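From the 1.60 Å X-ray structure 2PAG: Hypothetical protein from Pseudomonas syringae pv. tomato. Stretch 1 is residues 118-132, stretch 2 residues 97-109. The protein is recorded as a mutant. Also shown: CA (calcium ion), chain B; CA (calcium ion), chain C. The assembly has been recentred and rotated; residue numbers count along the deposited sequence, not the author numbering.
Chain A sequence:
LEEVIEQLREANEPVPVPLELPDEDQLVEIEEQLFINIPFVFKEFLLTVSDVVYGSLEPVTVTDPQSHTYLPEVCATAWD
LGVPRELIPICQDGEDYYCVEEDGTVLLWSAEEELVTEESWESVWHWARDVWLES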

# COMPACT_ATOMS: atom_id res chain seq x y z
N GLU A 118 3.89 -6.58 17.44
CA GLU A 118 3.60 -8.00 17.49
C GLU A 118 2.47 -8.42 16.56
O GLU A 118 2.27 -9.60 16.32
CB GLU A 118 3.27 -8.41 18.94
CG GLU A 118 1.87 -8.02 19.44
CD GLU A 118 1.57 -6.53 19.35
OE1 GLU A 118 2.46 -5.72 19.68
OE2 GLU A 118 0.44 -6.18 18.97
N GLU A 119 1.74 -7.44 16.03
CA GLU A 119 0.62 -7.73 15.14
C GLU A 119 0.98 -7.77 13.66
O GLU A 119 1.76 -6.94 13.17
CB GLU A 119 -0.50 -6.71 15.37
CG GLU A 119 -0.09 -5.27 15.16
CD GLU A 119 -1.13 -4.30 15.68
OE1 GLU A 119 -2.32 -4.46 15.33
OE2 GLU A 119 -0.77 -3.38 16.44
N SER A 120 0.41 -8.73 12.94
CA SER A 120 0.67 -8.88 11.52
C SER A 120 -0.52 -9.50 10.80
O SER A 120 -1.44 -10.03 11.42
CB SER A 120 1.91 -9.75 11.29
OG SER A 120 1.70 -11.08 11.73
N TRP A 121 -0.49 -9.42 9.47
CA TRP A 121 -1.56 -9.95 8.63
C TRP A 121 -0.93 -10.88 7.59
O TRP A 121 0.13 -10.58 7.04
CB TRP A 121 -2.30 -8.80 7.95
CG TRP A 121 -2.98 -7.92 8.95
CD1 TRP A 121 -4.29 -7.99 9.35
CD2 TRP A 121 -2.37 -6.90 9.76
NE1 TRP A 121 -4.53 -7.08 10.36
CE2 TRP A 121 -3.37 -6.40 10.63
CE3 TRP A 121 -1.08 -6.37 9.83
CZ2 TRP A 121 -3.11 -5.39 11.56
CZ3 TRP A 121 -0.82 -5.36 10.77
CH2 TRP A 121 -1.84 -4.89 11.62
N GLU A 122 -1.59 -12.01 7.34
CA GLU A 122 -1.08 -13.01 6.41
C GLU A 122 -0.82 -12.54 4.99
O GLU A 122 0.04 -13.09 4.30
CB GLU A 122 -2.01 -14.23 6.36
CG GLU A 122 -2.08 -15.05 7.63
CD GLU A 122 -2.65 -14.29 8.81
OE1 GLU A 122 -3.58 -13.47 8.60
OE2 GLU A 122 -2.19 -14.52 9.95
N SER A 123 -1.57 -11.53 4.55
CA SER A 123 -1.42 -11.00 3.20
C SER A 123 -1.97 -9.58 3.13
O SER A 123 -2.67 -9.12 4.05
CB SER A 123 -2.17 -11.86 2.19
OG SER A 123 -3.57 -11.59 2.24
N VAL A 124 -1.67 -8.90 2.03
CA VAL A 124 -2.15 -7.55 1.82
C VAL A 124 -3.68 -7.55 1.76
O VAL A 124 -4.32 -6.57 2.12
CB VAL A 124 -1.58 -6.96 0.52
CG1 VAL A 124 -2.36 -5.73 0.11
CG2 VAL A 124 -0.11 -6.63 0.71
N TRP A 125 -4.25 -8.66 1.29
CA TRP A 125 -5.70 -8.74 1.22
C TRP A 125 -6.32 -8.90 2.62
O TRP A 125 -7.43 -8.42 2.87
CB TRP A 125 -6.12 -9.87 0.27
CG TRP A 125 -5.82 -9.52 -1.17
CD1 TRP A 125 -5.02 -10.21 -2.03
CD2 TRP A 125 -6.30 -8.37 -1.89
NE1 TRP A 125 -4.97 -9.56 -3.25
CE2 TRP A 125 -5.75 -8.43 -3.19
CE3 TRP A 125 -7.14 -7.31 -1.56
CZ2 TRP A 125 -6.01 -7.46 -4.16
CZ3 TRP A 125 -7.41 -6.34 -2.53
CH2 TRP A 125 -6.84 -6.43 -3.82
N HIS A 126 -5.61 -9.57 3.53
CA HIS A 126 -6.11 -9.71 4.90
C HIS A 126 -6.10 -8.31 5.51
O HIS A 126 -7.02 -7.92 6.23
CB HIS A 126 -5.21 -10.61 5.74
CG HIS A 126 -5.38 -12.07 5.47
ND1 HIS A 126 -4.84 -12.69 4.37
CD2 HIS A 126 -6.05 -13.03 6.16
CE1 HIS A 126 -5.16 -13.97 4.39
NE2 HIS A 126 -5.89 -14.20 5.47
N TRP A 127 -5.04 -7.57 5.22
CA TRP A 127 -4.90 -6.22 5.72
C TRP A 127 -6.01 -5.32 5.15
O TRP A 127 -6.60 -4.52 5.86
CB TRP A 127 -3.54 -5.65 5.35
CG TRP A 127 -3.36 -4.24 5.80
CD1 TRP A 127 -2.99 -3.81 7.05
CD2 TRP A 127 -3.64 -3.06 5.04
NE1 TRP A 127 -3.04 -2.44 7.11
CE2 TRP A 127 -3.43 -1.95 5.89
CE3 TRP A 127 -4.05 -2.83 3.72
CZ2 TRP A 127 -3.62 -0.63 5.46
CZ3 TRP A 127 -4.24 -1.52 3.30
CH2 TRP A 127 -4.02 -0.44 4.17
N ALA A 128 -6.28 -5.46 3.85
CA ALA A 128 -7.30 -4.65 3.21
C ALA A 128 -8.68 -4.93 3.80
O ALA A 128 -9.47 -4.01 4.04
CB ALA A 128 -7.31 -4.92 1.72
N ARG A 129 -8.95 -6.20 4.06
CA ARG A 129 -10.24 -6.62 4.59
C ARG A 129 -10.40 -6.34 6.08
O ARG A 129 -11.43 -5.83 6.51
CB ARG A 129 -10.43 -8.12 4.36
CG ARG A 129 -11.77 -8.66 4.84
CD ARG A 129 -11.78 -10.17 4.81
NE ARG A 129 -10.90 -10.73 5.83
CZ ARG A 129 -10.44 -11.98 5.82
NH1 ARG A 129 -10.78 -12.79 4.83
NH2 ARG A 129 -9.64 -12.40 6.78
N ASP A 130 -9.37 -6.66 6.85
CA ASP A 130 -9.44 -6.50 8.30
C ASP A 130 -8.98 -5.17 8.88
O ASP A 130 -9.25 -4.87 10.04
CB ASP A 130 -8.70 -7.67 8.96
CG ASP A 130 -9.21 -9.02 8.47
OD1 ASP A 130 -10.41 -9.12 8.14
OD2 ASP A 130 -8.42 -9.99 8.43
N VAL A 131 -8.28 -4.36 8.08
CA VAL A 131 -7.83 -3.07 8.57
C VAL A 131 -8.39 -1.90 7.77
O VAL A 131 -9.07 -1.03 8.31
CB VAL A 131 -6.28 -2.97 8.57
CG1 VAL A 131 -5.85 -1.58 9.03
CG2 VAL A 131 -5.70 -4.04 9.48
N TRP A 132 -8.12 -1.87 6.47
CA TRP A 132 -8.61 -0.77 5.64
C TRP A 132 -10.14 -0.69 5.61
O TRP A 132 -10.71 0.37 5.91
CB TRP A 132 -8.04 -0.90 4.22
CG TRP A 132 -8.25 0.32 3.36
CD1 TRP A 132 -8.67 1.56 3.77
CD2 TRP A 132 -8.02 0.43 1.95
NE1 TRP A 132 -8.71 2.43 2.70
CE2 TRP A 132 -8.32 1.76 1.57
CE3 TRP A 132 -7.58 -0.47 0.97
CZ2 TRP A 132 -8.20 2.21 0.25
CZ3 TRP A 132 -7.46 -0.02 -0.34
CH2 TRP A 132 -7.77 1.31 -0.69
CA CA B . 6.66 -13.46 6.40
CA CA C . 9.32 -16.26 5.13
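Stretch 2 (97-109) YYCVEEDGTVLLW

Stretch 2 is a β-hairpin that packs against stretch 1 through its second strand and through one face of the hairpin. Its first strand, of which residues 97-100 are the end, runs at 152° to helix 124-132, nearly antiparallel, with the axes 10.6 Å apart at closest approach. From this strand Tyr 98 and Val 100 point toward stretch 1, whereas Tyr 97 and Cys 99 lie out of its reach. The Tyr 98 ring turns its edge to the face of Trp 121 (centroids 5.5 Å apart, planes at 71°), receives Trp 127 over one of its own faces, with Trp 127 NE1 3.2 Å from Tyr 98 CD1, and meets Val 131, whose CG1 lies 4.0 Å from Tyr 98 CZ. Val 100 CG2 touches Val 124 CG2 at 3.9 Å.

A type I turn from Glu 101 to Gly 104 then reverses the chain. Gly 104 adopts a positive phi, and a water joins its O (2.7 Å) to Val 124 N (3.0 Å) at the start of the helix. Glu 101, Asp 103 and Thr 105 bind one calcium ion; a second water lies 2.7 Å from Thr 105 OG1 and donates to Glu 122 O at 2.9 Å.

The returning strand, 106-109, crosses the weakly bonded strand 119-121 at 149°, antiparallel, with an axial approach of 4.8 Å. Val 106 pairs with Trp 121 through two nearly straight hydrogen bonds, Val 106 N to Trp 121 O (3.0 Å) and Trp 121 N to Val 106 O (2.9 Å). Its side chain also reaches the helix: Val 106 CG2 lies 3.7 Å from Val 124 CA, and Val 106 CG1 3.9 Å from Trp 127 CD1. On the other face, Leu 107 CD2 approaches Ser 120 CB at 3.7 Å. Leu 108 brings CB to 4.3 Å from Trp 121 CZ3, at the indole edge.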

# COMPACT_ATOMS: atom_id res chain seq x y z
N TYR A 97 3.88 2.73 10.09
CA TYR A 97 3.73 2.24 8.72
C TYR A 97 3.37 0.78 8.62
O TYR A 97 4.02 -0.07 9.24
CB TYR A 97 5.03 2.42 7.93
CG TYR A 97 5.40 3.84 7.61
CD1 TYR A 97 4.96 4.46 6.44
CD2 TYR A 97 6.21 4.57 8.48
CE1 TYR A 97 5.31 5.76 6.14
CE2 TYR A 97 6.57 5.88 8.19
CZ TYR A 97 6.11 6.47 7.02
OH TYR A 97 6.45 7.76 6.72
N TYR A 98 2.35 0.47 7.83
CA TYR A 98 2.01 -0.93 7.57
C TYR A 98 2.95 -1.21 6.40
O TYR A 98 2.95 -0.48 5.41
CB TYR A 98 0.54 -1.05 7.16
CG TYR A 98 -0.43 -0.84 8.30
CD1 TYR A 98 -0.67 -1.85 9.23
CD2 TYR A 98 -1.10 0.37 8.45
CE1 TYR A 98 -1.57 -1.66 10.28
CE2 TYR A 98 -2.01 0.57 9.50
CZ TYR A 98 -2.24 -0.45 10.41
OH TYR A 98 -3.14 -0.27 11.43
N CYS A 99 3.78 -2.24 6.54
CA CYS A 99 4.76 -2.59 5.50
C CYS A 99 4.66 -4.04 5.11
O CYS A 99 4.22 -4.88 5.91
CB CYS A 99 6.17 -2.31 6.00
SG CYS A 99 6.43 -0.67 6.68
N VAL A 100 5.13 -4.35 3.91
CA VAL A 100 5.07 -5.71 3.40
C VAL A 100 6.43 -6.37 3.26
O VAL A 100 7.37 -5.81 2.69
CB VAL A 100 4.36 -5.71 2.04
CG1 VAL A 100 4.03 -7.14 1.62
CG2 VAL A 100 3.08 -4.88 2.13
N GLU A 101 6.52 -7.59 3.80
CA GLU A 101 7.73 -8.39 3.74
C GLU A 101 7.87 -8.94 2.33
O GLU A 101 6.91 -8.91 1.54
CB GLU A 101 7.66 -9.57 4.71
CG GLU A 101 7.64 -9.22 6.18
CD GLU A 101 7.97 -10.44 7.02
OE1 GLU A 101 7.44 -11.53 6.72
OE2 GLU A 101 8.75 -10.31 7.99
N GLU A 102 9.05 -9.47 2.01
CA GLU A 102 9.29 -10.03 0.69
C GLU A 102 8.34 -11.19 0.39
O GLU A 102 7.96 -11.38 -0.77
CB GLU A 102 10.75 -10.46 0.59
CG GLU A 102 11.70 -9.32 0.94
CD GLU A 102 13.17 -9.69 0.80
OE1 GLU A 102 13.61 -9.95 -0.34
OE2 GLU A 102 13.88 -9.71 1.83
N ASP A 103 7.94 -11.94 1.42
CA ASP A 103 7.03 -13.05 1.22
C ASP A 103 5.56 -12.67 1.33
O ASP A 103 4.68 -13.54 1.32
CB ASP A 103 7.35 -14.23 2.17
CG ASP A 103 7.18 -13.89 3.65
OD1 ASP A 103 6.47 -12.92 3.99
OD2 ASP A 103 7.76 -14.62 4.48
N GLY A 104 5.29 -11.38 1.43
CA GLY A 104 3.91 -10.93 1.49
C GLY A 104 3.28 -10.61 2.83
O GLY A 104 2.21 -9.99 2.85
N THR A 105 3.91 -11.01 3.93
CA THR A 105 3.34 -10.72 5.24
C THR A 105 3.29 -9.21 5.46
O THR A 105 4.22 -8.50 5.08
CB THR A 105 4.18 -11.35 6.37
OG1 THR A 105 4.36 -12.75 6.11
CG2 THR A 105 3.48 -11.17 7.73
N VAL A 106 2.20 -8.72 6.05
CA VAL A 106 2.06 -7.30 6.34
C VAL A 106 2.36 -7.10 7.81
O VAL A 106 1.82 -7.81 8.67
CB VAL A 106 0.64 -6.78 6.05
CG1 VAL A 106 0.56 -5.29 6.38
CG2 VAL A 106 0.28 -7.00 4.59
N LEU A 107 3.22 -6.14 8.11
CA LEU A 107 3.61 -5.86 9.49
C LEU A 107 3.31 -4.41 9.80
O LEU A 107 3.07 -3.61 8.91
CB LEU A 107 5.11 -6.09 9.68
CG LEU A 107 5.72 -7.40 9.19
CD1 LEU A 107 7.24 -7.36 9.38
CD2 LEU A 107 5.12 -8.57 9.95
N LEU A 108 3.35 -4.08 11.08
CA LEU A 108 3.14 -2.71 11.49
C LEU A 108 4.43 -2.26 12.15
O LEU A 108 4.88 -2.87 13.12
CB LEU A 108 1.98 -2.60 12.47
CG LEU A 108 1.74 -1.19 13.03
CD1 LEU A 108 1.42 -0.21 11.90
CD2 LEU A 108 0.61 -1.26 14.04
N TRP A 109 5.04 -1.21 11.61
CA TRP A 109 6.28 -0.69 12.17
C TRP A 109 5.95 0.55 12.99
O TRP A 109 5.40 1.51 12.46
CB TRP A 109 7.25 -0.34 11.05
CG TRP A 109 8.60 0.10 11.54
CD1 TRP A 109 9.67 -0.70 11.82
CD2 TRP A 109 9.03 1.44 11.78
NE1 TRP A 109 10.75 0.06 12.22
CE2 TRP A 109 10.38 1.38 12.20
CE3 TRP A 109 8.40 2.69 11.68
CZ2 TRP A 109 11.11 2.53 12.53
CZ3 TRP A 109 9.13 3.84 12.00
CH2 TRP A 109 10.47 3.75 12.42
O HOH W 1 0.70 -10.05 0.65
O HOH W 2 2.18 -14.36 5.69
O HOH W 3 10.79 -14.14 5.35
O HOH W 4 7.32 -17.60 5.19
O HOH W 5 8.39 -17.51 2.83
O HOH W 6 10.64 -16.22 3.04